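Local coordinates for protein tartrate dehydrogenase/decarboxylase (Pseudomonas putida, PDB 3FLK) that oxidises tartrate with NAD to oxaloglycolate, converts meso-tartrate to D-glycerate and oxidatively decarboxylates D-malate to pyruvate, using magnesium or manganese, at residues A47-M58 with V78-S89. The protein carries 1 engineered substitution. Residues are numbered along the deposited sequence; the frame is centred on the assembly and turned at random.
Engineered in segment 78-89: Gly-79 (natural residue Asp). With NAI (1,4-dihydronicotinamide adenine dinucleotide), chain F; SO4 (sulfate ion), chain L.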
ATOM      1  N   ALA A  47      12.899 -23.136  12.676  1.00 23.30           N
ATOM      2  CA  ALA A  47      12.266 -22.003  11.991  1.00 23.04           C
ATOM      3  C   ALA A  47      12.186 -20.807  12.949  1.00 22.92           C
ATOM      4  O   ALA A  47      11.150 -20.144  13.081  1.00 22.85           O
ATOM      5  CB  ALA A  47      10.888 -22.381  11.431  1.00 23.00           C
ATOM      6  N   SER A  48      13.307 -20.568  13.627  1.00 22.70           N
ATOM      7  CA  SER A  48      13.451 -19.494  14.599  1.00 22.53           C
ATOM      8  C   SER A  48      14.877 -18.966  14.542  1.00 22.53           C
ATOM      9  O   SER A  48      15.793 -19.664  14.089  1.00 22.34           O
ATOM     10  CB  SER A  48      13.133 -19.998  16.009  1.00 22.50           C
ATOM     11  OG  SER A  48      14.137 -20.886  16.480  1.00 22.70           O
ATOM     12  N   CYS A  49      15.062 -17.732  14.999  1.00 22.53           N
ATOM     13  CA  CYS A  49      16.373 -17.096  14.979  1.00 22.80           C
ATOM     14  C   CYS A  49      17.325 -17.661  16.036  1.00 23.16           C
ATOM     15  O   CYS A  49      18.542 -17.596  15.867  1.00 23.06           O
ATOM     16  CB  CYS A  49      16.234 -15.577  15.085  1.00 22.65           C
ATOM     17  SG  CYS A  49      15.487 -14.843  13.598  1.00 22.39           S
ATOM     18  N   ASP A  50      16.771 -18.224  17.110  1.00 23.77           N
ATOM     19  CA  ASP A  50      17.569 -18.940  18.112  1.00 24.34           C
ATOM     20  C   ASP A  50      18.227 -20.184  17.511  1.00 24.39           C
ATOM     21  O   ASP A  50      19.395 -20.470  17.781  1.00 24.32           O
ATOM     22  CB  ASP A  50      16.719 -19.319  19.329  1.00 24.65           C
ATOM     23  CG  ASP A  50      16.701 -18.234  20.400  1.00 25.94           C
ATOM     24  OD1 ASP A  50      17.311 -17.159  20.201  1.00 27.39           O
ATOM     25  OD2 ASP A  50      16.071 -18.464  21.455  1.00 27.79           O
ATOM     26  N   TYR A  51      17.473 -20.906  16.685  1.00 24.41           N
ATOM     27  CA  TYR A  51      18.003 -22.050  15.951  1.00 24.48           C
ATOM     28  C   TYR A  51      19.071 -21.607  14.950  1.00 24.57           C
ATOM     29  O   TYR A  51      20.051 -22.319  14.731  1.00 24.53           O
ATOM     30  CB  TYR A  51      16.878 -22.811  15.240  1.00 24.40           C
ATOM     31  CG  TYR A  51      17.294 -24.162  14.687  1.00 24.53           C
ATOM     32  CD1 TYR A  51      17.217 -25.314  15.469  1.00 24.52           C
ATOM     33  CD2 TYR A  51      17.755 -24.287  13.376  1.00 24.41           C
ATOM     34  CE1 TYR A  51      17.596 -26.556  14.965  1.00 24.70           C
ATOM     35  CE2 TYR A  51      18.137 -25.524  12.861  1.00 24.79           C
ATOM     36  CZ  TYR A  51      18.054 -26.652  13.661  1.00 24.62           C
ATOM     37  OH  TYR A  51      18.431 -27.874  13.151  1.00 24.98           O
ATOM     38  N   TYR A  52      18.879 -20.429  14.359  1.00 24.73           N
ATOM     39  CA  TYR A  52      19.843 -19.871  13.413  1.00 24.96           C
ATOM     40  C   TYR A  52      21.180 -19.519  14.073  1.00 25.33           C
ATOM     41  O   TYR A  52      22.240 -19.770  13.502  1.00 25.34           O
ATOM     42  CB  TYR A  52      19.266 -18.643  12.698  1.00 24.83           C
ATOM     43  CG  TYR A  52      20.152 -18.109  11.589  1.00 24.65           C
ATOM     44  CD1 TYR A  52      20.014 -18.566  10.280  1.00 24.61           C
ATOM     45  CD2 TYR A  52      21.131 -17.150  11.851  1.00 24.54           C
ATOM     46  CE1 TYR A  52      20.827 -18.085   9.259  1.00 24.44           C
ATOM     47  CE2 TYR A  52      21.948 -16.661  10.839  1.00 24.31           C
ATOM     48  CZ  TYR A  52      21.790 -17.131   9.546  1.00 24.48           C
ATOM     49  OH  TYR A  52      22.596 -16.649   8.541  1.00 24.41           O
ATOM     50  N   LEU A  53      21.124 -18.929  15.265  1.00 25.72           N
ATOM     51  CA  LEU A  53      22.336 -18.513  15.975  1.00 26.35           C
ATOM     52  C   LEU A  53      23.189 -19.704  16.427  1.00 26.75           C
ATOM     53  O   LEU A  53      24.401 -19.571  16.614  1.00 26.82           O
ATOM     54  CB  LEU A  53      21.989 -17.612  17.166  1.00 26.28           C
ATOM     55  CG  LEU A  53      21.374 -16.236  16.883  1.00 26.30           C
ATOM     56  CD1 LEU A  53      20.965 -15.568  18.189  1.00 26.43           C
ATOM     57  CD2 LEU A  53      22.314 -15.329  16.089  1.00 26.18           C
ATOM     58  N   GLN A  54      22.544 -20.858  16.583  1.00 27.20           N
ATOM     59  CA  GLN A  54      23.207 -22.089  17.003  1.00 27.90           C
ATOM     60  C   GLN A  54      23.721 -22.910  15.817  1.00 27.96           C
ATOM     61  O   GLN A  54      24.813 -23.483  15.877  1.00 28.17           O
ATOM     62  CB  GLN A  54      22.249 -22.934  17.853  1.00 27.86           C
ATOM     63  CG  GLN A  54      22.896 -24.138  18.547  1.00 28.51           C
ATOM     64  CD  GLN A  54      21.891 -25.002  19.301  1.00 28.69           C
ATOM     65  OE1 GLN A  54      20.910 -24.502  19.856  1.00 29.83           O
ATOM     66  NE2 GLN A  54      22.142 -26.306  19.330  1.00 29.66           N
ATOM     67  N   HIS A  55      22.939 -22.959  14.741  1.00 28.03           N
ATOM     68  CA  HIS A  55      23.217 -23.877  13.634  1.00 28.10           C
ATOM     69  C   HIS A  55      23.654 -23.211  12.327  1.00 28.06           C
ATOM     70  O   HIS A  55      24.149 -23.888  11.424  1.00 28.11           O
ATOM     71  CB  HIS A  55      22.012 -24.788  13.393  1.00 28.16           C
ATOM     72  CG  HIS A  55      21.612 -25.584  14.596  1.00 28.42           C
ATOM     73  ND1 HIS A  55      22.163 -26.812  14.893  1.00 28.80           N
ATOM     74  CD2 HIS A  55      20.724 -25.322  15.582  1.00 28.73           C
ATOM     75  CE1 HIS A  55      21.625 -27.276  16.006  1.00 28.87           C
ATOM     76  NE2 HIS A  55      20.748 -26.392  16.445  1.00 29.03           N
ATOM     77  N   GLY A  56      23.475 -21.898  12.226  1.00 28.00           N
ATOM     78  CA  GLY A  56      23.846 -21.166  11.015  1.00 28.01           C
ATOM     79  C   GLY A  56      22.792 -21.231   9.925  1.00 27.96           C
ATOM     80  O   GLY A  56      22.981 -20.682   8.838  1.00 27.99           O
ATOM     81  N   LYS A  57      21.687 -21.910  10.219  1.00 27.83           N
ATOM     82  CA  LYS A  57      20.547 -22.010   9.308  1.00 27.82           C
ATOM     83  C   LYS A  57      19.239 -21.979  10.093  1.00 27.62           C
ATOM     84  O   LYS A  57      19.200 -22.369  11.260  1.00 27.37           O
ATOM     85  CB  LYS A  57      20.638 -23.275   8.442  1.00 28.01           C
ATOM     86  CG  LYS A  57      20.871 -24.566   9.213  1.00 28.51           C
ATOM     87  CD  LYS A  57      21.307 -25.680   8.279  1.00 29.85           C
ATOM     88  CE  LYS A  57      21.969 -26.812   9.040  1.00 30.43           C
ATOM     89  NZ  LYS A  57      22.577 -27.804   8.111  1.00 31.21           N
HETATM   90  N   MSE A  58      18.175 -21.515   9.444  1.00 27.51           N
HETATM   91  CA  MSE A  58      16.872 -21.354  10.085  1.00 27.59           C
HETATM   92  C   MSE A  58      16.222 -22.687  10.449  1.00 27.71           C
HETATM   93  O   MSE A  58      15.497 -22.782  11.441  1.00 27.44           O
HETATM   94  CB  MSE A  58      15.934 -20.547   9.183  1.00 27.54           C
HETATM   95  CG  MSE A  58      16.369 -19.108   8.942  1.00 27.68           C
HETATM   96 SE   MSE A  58      16.394 -18.006  10.560  1.00 29.32          SE
HETATM   97  CE  MSE A  58      14.566 -18.297  11.156  1.00 27.53           C
ATOM     98  N   VAL A  78       8.018 -15.424  12.373  1.00 15.45           N
ATOM     99  CA  VAL A  78       9.470 -15.514  12.253  1.00 15.69           C
ATOM    100  C   VAL A  78      10.117 -14.148  12.024  1.00 15.88           C
ATOM    101  O   VAL A  78       9.636 -13.338  11.224  1.00 15.81           O
ATOM    102  CB  VAL A  78       9.893 -16.537  11.157  1.00 15.82           C
ATOM    103  CG1 VAL A  78       9.538 -16.039   9.751  1.00 16.00           C
ATOM    104  CG2 VAL A  78      11.377 -16.855  11.264  1.00 16.35           C
ATOM    105  N   GLY A  79      11.206 -13.897  12.743  1.00 15.97           N
ATOM    106  CA  GLY A  79      11.973 -12.676  12.561  1.00 16.27           C
ATOM    107  C   GLY A  79      12.458 -12.102  13.871  1.00 16.53           C
ATOM    108  O   GLY A  79      11.701 -11.993  14.834  1.00 16.40           O
ATOM    109  N   TRP A  80      13.738 -11.749  13.901  1.00 16.84           N
ATOM    110  CA  TRP A  80      14.336 -11.055  15.030  1.00 17.36           C
ATOM    111  C   TRP A  80      15.497 -10.225  14.495  1.00 17.70           C
ATOM    112  O   TRP A  80      16.650 -10.661  14.558  1.00 17.53           O
ATOM    113  CB  TRP A  80      14.798 -12.044  16.110  1.00 17.33           C
ATOM    114  CG  TRP A  80      14.952 -11.396  17.451  1.00 17.58           C
ATOM    115  CD1 TRP A  80      16.116 -10.987  18.036  1.00 17.78           C
ATOM    116  CD2 TRP A  80      13.901 -11.055  18.363  1.00 17.62           C
ATOM    117  NE1 TRP A  80      15.857 -10.418  19.261  1.00 17.97           N
ATOM    118  CE2 TRP A  80      14.505 -10.447  19.488  1.00 17.84           C
ATOM    119  CE3 TRP A  80      12.507 -11.205  18.341  1.00 17.63           C
ATOM    120  CZ2 TRP A  80      13.763  -9.992  20.584  1.00 17.69           C
ATOM    121  CZ3 TRP A  80      11.768 -10.750  19.433  1.00 17.58           C
ATOM    122  CH2 TRP A  80      12.400 -10.152  20.538  1.00 17.86           C
ATOM    123  N   PRO A  81      15.189  -9.032  13.941  1.00 18.16           N
ATOM    124  CA  PRO A  81      16.176  -8.210  13.229  1.00 18.74           C
ATOM    125  C   PRO A  81      17.383  -7.769  14.065  1.00 19.24           C
ATOM    126  O   PRO A  81      18.429  -7.450  13.494  1.00 19.50           O
ATOM    127  CB  PRO A  81      15.363  -6.998  12.754  1.00 18.66           C
ATOM    128  CG  PRO A  81      14.157  -6.971  13.616  1.00 18.52           C
ATOM    129  CD  PRO A  81      13.858  -8.396  13.951  1.00 18.09           C
ATOM    130  N   ASP A  82      17.243  -7.758  15.390  1.00 19.64           N
ATOM    131  CA  ASP A  82      18.369  -7.465  16.289  1.00 20.07           C
ATOM    132  C   ASP A  82      19.510  -8.475  16.134  1.00 19.80           C
ATOM    133  O   ASP A  82      20.676  -8.137  16.345  1.00 20.00           O
ATOM    134  CB  ASP A  82      17.904  -7.421  17.755  1.00 20.38           C
ATOM    135  CG  ASP A  82      19.041  -7.111  18.730  1.00 22.05           C
ATOM    136  OD1 ASP A  82      19.620  -6.006  18.649  1.00 23.64           O
ATOM    137  OD2 ASP A  82      19.350  -7.974  19.584  1.00 23.42           O
ATOM    138  N   LYS A  83      19.169  -9.707  15.761  1.00 19.30           N
ATOM    139  CA  LYS A  83      20.150 -10.787  15.685  1.00 19.09           C
ATOM    140  C   LYS A  83      20.335 -11.369  14.284  1.00 18.63           C
ATOM    141  O   LYS A  83      21.429 -11.820  13.938  1.00 18.30           O
ATOM    142  CB  LYS A  83      19.794 -11.904  16.677  1.00 19.23           C
ATOM    143  CG  LYS A  83      19.956 -11.513  18.150  1.00 20.11           C
ATOM    144  CD  LYS A  83      21.426 -11.466  18.563  1.00 22.01           C
ATOM    145  CE  LYS A  83      21.618 -10.734  19.885  1.00 23.63           C
ATOM    146  NZ  LYS A  83      21.064 -11.493  21.046  1.00 25.05           N
ATOM    147  N   VAL A  84      19.262 -11.371  13.492  1.00 18.07           N
ATOM    148  CA  VAL A  84      19.272 -11.970  12.151  1.00 17.67           C
ATOM    149  C   VAL A  84      18.510 -11.067  11.176  1.00 17.18           C
ATOM    150  O   VAL A  84      17.383 -10.671  11.464  1.00 17.04           O
ATOM    151  CB  VAL A  84      18.624 -13.390  12.151  1.00 17.59           C
ATOM    152  CG1 VAL A  84      18.656 -14.024  10.753  1.00 17.61           C
ATOM    153  CG2 VAL A  84      19.299 -14.309  13.161  1.00 17.95           C
ATOM    154  N   PRO A  85      19.129 -10.726  10.026  1.00 16.84           N
ATOM    155  CA  PRO A  85      18.452  -9.928   8.997  1.00 16.57           C
ATOM    156  C   PRO A  85      17.091 -10.510   8.585  1.00 16.10           C
ATOM    157  O   PRO A  85      16.936 -11.732   8.518  1.00 15.85           O
ATOM    158  CB  PRO A  85      19.439  -9.970   7.827  1.00 16.73           C
ATOM    159  CG  PRO A  85      20.776 -10.105   8.495  1.00 16.89           C
ATOM    160  CD  PRO A  85      20.514 -11.050   9.634  1.00 16.99           C
ATOM    161  N   ASP A  86      16.123  -9.632   8.325  1.00 15.86           N
ATOM    162  CA  ASP A  86      14.750 -10.041   7.996  1.00 15.66           C
ATOM    163  C   ASP A  86      14.643 -10.867   6.711  1.00 15.66           C
ATOM    164  O   ASP A  86      13.801 -11.761   6.617  1.00 15.62           O
ATOM    165  CB  ASP A  86      13.820  -8.823   7.913  1.00 15.67           C
ATOM    166  CG  ASP A  86      13.373  -8.317   9.286  1.00 16.05           C
ATOM    167  OD1 ASP A  86      13.528  -9.046  10.294  1.00 15.10           O
ATOM    168  OD2 ASP A  86      12.863  -7.178   9.352  1.00 15.99           O
ATOM    169  N   HIS A  87      15.491 -10.573   5.726  1.00 15.51           N
ATOM    170  CA  HIS A  87      15.466 -11.331   4.472  1.00 15.51           C
ATOM    171  C   HIS A  87      16.036 -12.737   4.652  1.00 15.46           C
ATOM    172  O   HIS A  87      15.601 -13.672   3.984  1.00 15.57           O
ATOM    173  CB  HIS A  87      16.156 -10.575   3.327  1.00 15.67           C
ATOM    174  CG  HIS A  87      17.643 -10.467   3.468  1.00 15.57           C
ATOM    175  ND1 HIS A  87      18.250  -9.517   4.257  1.00 15.98           N
ATOM    176  CD2 HIS A  87      18.644 -11.186   2.904  1.00 16.08           C
ATOM    177  CE1 HIS A  87      19.562  -9.658   4.185  1.00 16.26           C
ATOM    178  NE2 HIS A  87      19.827 -10.662   3.367  1.00 16.68           N
ATOM    179  N   ILE A  88      16.988 -12.887   5.570  1.00 15.05           N
ATOM    180  CA  ILE A  88      17.551 -14.202   5.875  1.00 14.94           C
ATOM    181  C   ILE A  88      16.541 -15.078   6.626  1.00 14.63           C
ATOM    182  O   ILE A  88      16.323 -16.229   6.247  1.00 14.47           O
ATOM    183  CB  ILE A  88      18.899 -14.095   6.638  1.00 14.87           C
ATOM    184  CG1 ILE A  88      19.975 -13.515   5.709  1.00 15.04           C
ATOM    185  CG2 ILE A  88      19.329 -15.460   7.185  1.00 14.96           C
ATOM    186  CD1 ILE A  88      21.280 -13.136   6.395  1.00 15.48           C
ATOM    187  N   SER A  89      15.918 -14.526   7.667  1.00 14.35           N
ATOM    188  CA  SER A  89      14.959 -15.280   8.476  1.00 14.55           C
ATOM    189  C   SER A  89      13.714 -15.719   7.701  1.00 14.76           C
ATOM    190  O   SER A  89      13.312 -16.881   7.786  1.00 14.65           O
ATOM    191  CB  SER A  89      14.568 -14.508   9.745  1.00 14.39           C
ATOM    192  OG  SER A  89      13.968 -13.265   9.441  1.00 14.02           O
TER
HETATM  193  PA  NAI F 402       4.745  -6.985  13.162  1.00 11.31           P
HETATM  194  O1A NAI F 402       3.458  -7.508  12.648  1.00 10.82           O
HETATM  195  O2A NAI F 402       5.493  -8.000  13.927  1.00 10.78           O
HETATM  196  O5B NAI F 402       4.458  -5.725  14.106  1.00 11.90           O
HETATM  197  C5B NAI F 402       3.930  -4.511  13.620  1.00 11.66           C
HETATM  198  C4B NAI F 402       3.263  -3.738  14.752  1.00 11.70           C
HETATM  199  O4B NAI F 402       2.042  -4.363  15.103  1.00 12.22           O
HETATM  200  C3B NAI F 402       4.125  -3.696  16.006  1.00 12.08           C
HETATM  201  O3B NAI F 402       4.023  -2.411  16.572  1.00 12.34           O
HETATM  202  C2B NAI F 402       3.501  -4.739  16.912  1.00 12.19           C
HETATM  203  O2B NAI F 402       3.624  -4.406  18.276  1.00 13.09           O
HETATM  204  C1B NAI F 402       2.052  -4.783  16.458  1.00 11.45           C
HETATM  205  N9A NAI F 402       1.493  -6.140  16.583  1.00 11.38           N
HETATM  206  C8A NAI F 402       1.746  -7.217  15.770  1.00 11.31           C
HETATM  207  N7A NAI F 402       1.034  -8.268  16.230  1.00 10.91           N
HETATM  208  C5A NAI F 402       0.334  -7.885  17.315  1.00 11.04           C
HETATM  209  C6A NAI F 402      -0.542  -8.563  18.158  1.00 10.81           C
HETATM  210  N6A NAI F 402      -0.831  -9.843  17.942  1.00 10.24           N
HETATM  211  N1A NAI F 402      -1.118  -7.887  19.215  1.00 11.14           N
HETATM  212  C2A NAI F 402      -0.831  -6.557  19.439  1.00 11.20           C
HETATM  213  N3A NAI F 402       0.037  -5.895  18.591  1.00 10.83           N
HETATM  214  C4A NAI F 402       0.614  -6.547  17.552  1.00 10.60           C
HETATM  215  O3  NAI F 402       5.568  -6.436  11.880  1.00 12.15           O
HETATM  216  PN  NAI F 402       6.983  -5.659  11.859  1.00 12.74           P
HETATM  217  O1N NAI F 402       7.191  -4.896  13.108  1.00 13.18           O
HETATM  218  O2N NAI F 402       7.012  -4.910  10.581  1.00 12.90           O
HETATM  219  O5D NAI F 402       8.054  -6.845  11.764  1.00 12.42           O
HETATM  220  C5D NAI F 402       8.591  -7.471  12.912  1.00 12.90           C
HETATM  221  C4D NAI F 402       9.279  -8.778  12.520  1.00 13.07           C
HETATM  222  O4D NAI F 402       8.313  -9.734  12.124  1.00 12.93           O
HETATM  223  C3D NAI F 402      10.241  -8.634  11.347  1.00 13.44           C
HETATM  224  O3D NAI F 402      11.355  -9.449  11.615  1.00 12.91           O
HETATM  225  C2D NAI F 402       9.471  -9.185  10.160  1.00 13.56           C
HETATM  226  O2D NAI F 402      10.318  -9.738   9.180  1.00 13.91           O
HETATM  227  C1D NAI F 402       8.607 -10.242  10.831  1.00 13.37           C
HETATM  228  N1N NAI F 402       7.351 -10.581  10.135  1.00 13.49           N
HETATM  229  C2N NAI F 402       7.079 -11.908   9.949  1.00 13.01           C
HETATM  230  C3N NAI F 402       5.904 -12.310   9.324  1.00 13.82           C
HETATM  231  C7N NAI F 402       5.510 -13.759   9.377  1.00 13.85           C
HETATM  232  O7N NAI F 402       6.285 -14.664  10.133  1.00 14.18           O
HETATM  233  N7N NAI F 402       4.434 -14.166   8.706  1.00 14.27           N
HETATM  234  C4N NAI F 402       5.000 -11.340   8.891  1.00 13.81           C
HETATM  235  C5N NAI F 402       5.279  -9.987   9.088  1.00 13.71           C
HETATM  236  C6N NAI F 402       6.466  -9.615   9.719  1.00 13.50           C
HETATM  237  S   SO4 L 408      20.518 -31.343   9.436  1.00 62.21           S
HETATM  238  O1  SO4 L 408      20.548 -29.890   9.301  1.00 61.94           O
HETATM  239  O2  SO4 L 408      21.771 -31.896   8.926  1.00 62.28           O
HETATM  240  O3  SO4 L 408      20.366 -31.701  10.844  1.00 62.18           O
HETATM  241  O4  SO4 L 408      19.399 -31.893   8.675  1.00 62.03           O
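Cys-49, at the start of helix 49-55, pushes its sulfur into the bend of segment 78-89. With SG anti to its own carbonyl carbon (chi1 -69°), it lies 3.7 Å from Val-84 CB and 3.8 Å from Trp-80 CB, and also meets Ser-89 CB; the indole of Trp-80 turns away. One turn on, the Tyr-52 ring takes Val-84 CG1 over one face in a CH-pi contact, 4.3 Å from the ring centroid, while Val-84 CG2 touches CD2 at 3.6 Å. The other face rests on the backbone of Gly-56, and Ile-88 CG2 approaches CE1, CZ and OH obliquely. An alanine at Tyr-52 would strip Val-84 and Ile-88 of their shared aromatic partner and is likely to open a gap between helix 49-55 and the start of helix 86-91. Leu-53 CD1 lies across the aliphatic part of Lys-83.

Selenomethionine Met-58 is bent at chi2 and chi3, which curls its end back along Ser-89: SE lies 3.7 Å from Ser-89 CA, and CE reaches Val-78 CG2 at 3.5 Å.

No polar bond joins the segments directly, but Asp-14 bridges them, its two carboxylate oxygens accepting from Cys-49 N and Gly-79 N. Trp-80 O accepts from both Lys-83 N and Val-84 N, closing the turn that presents Val-84. Val-78 N donates to NAI O7N (2.9 Å), and Asp-86 OD1 accepts from NAI O3D (2.6 Å), while Asp-86 OD2 bonds His-223 of the second subunit. Gly-79, engineered from Asp, passes close to the same ribose hydroxyl.

The direct contact is thus mainly apolar packing, which covers Ala-47 O with Val-78 CG2 and leaves it no polar partner; it lies behind one loop of the NAD pocket, where Val-78 N and the Asp-86 carboxylate help to hold the nicotinamide carboxamide and its ribose.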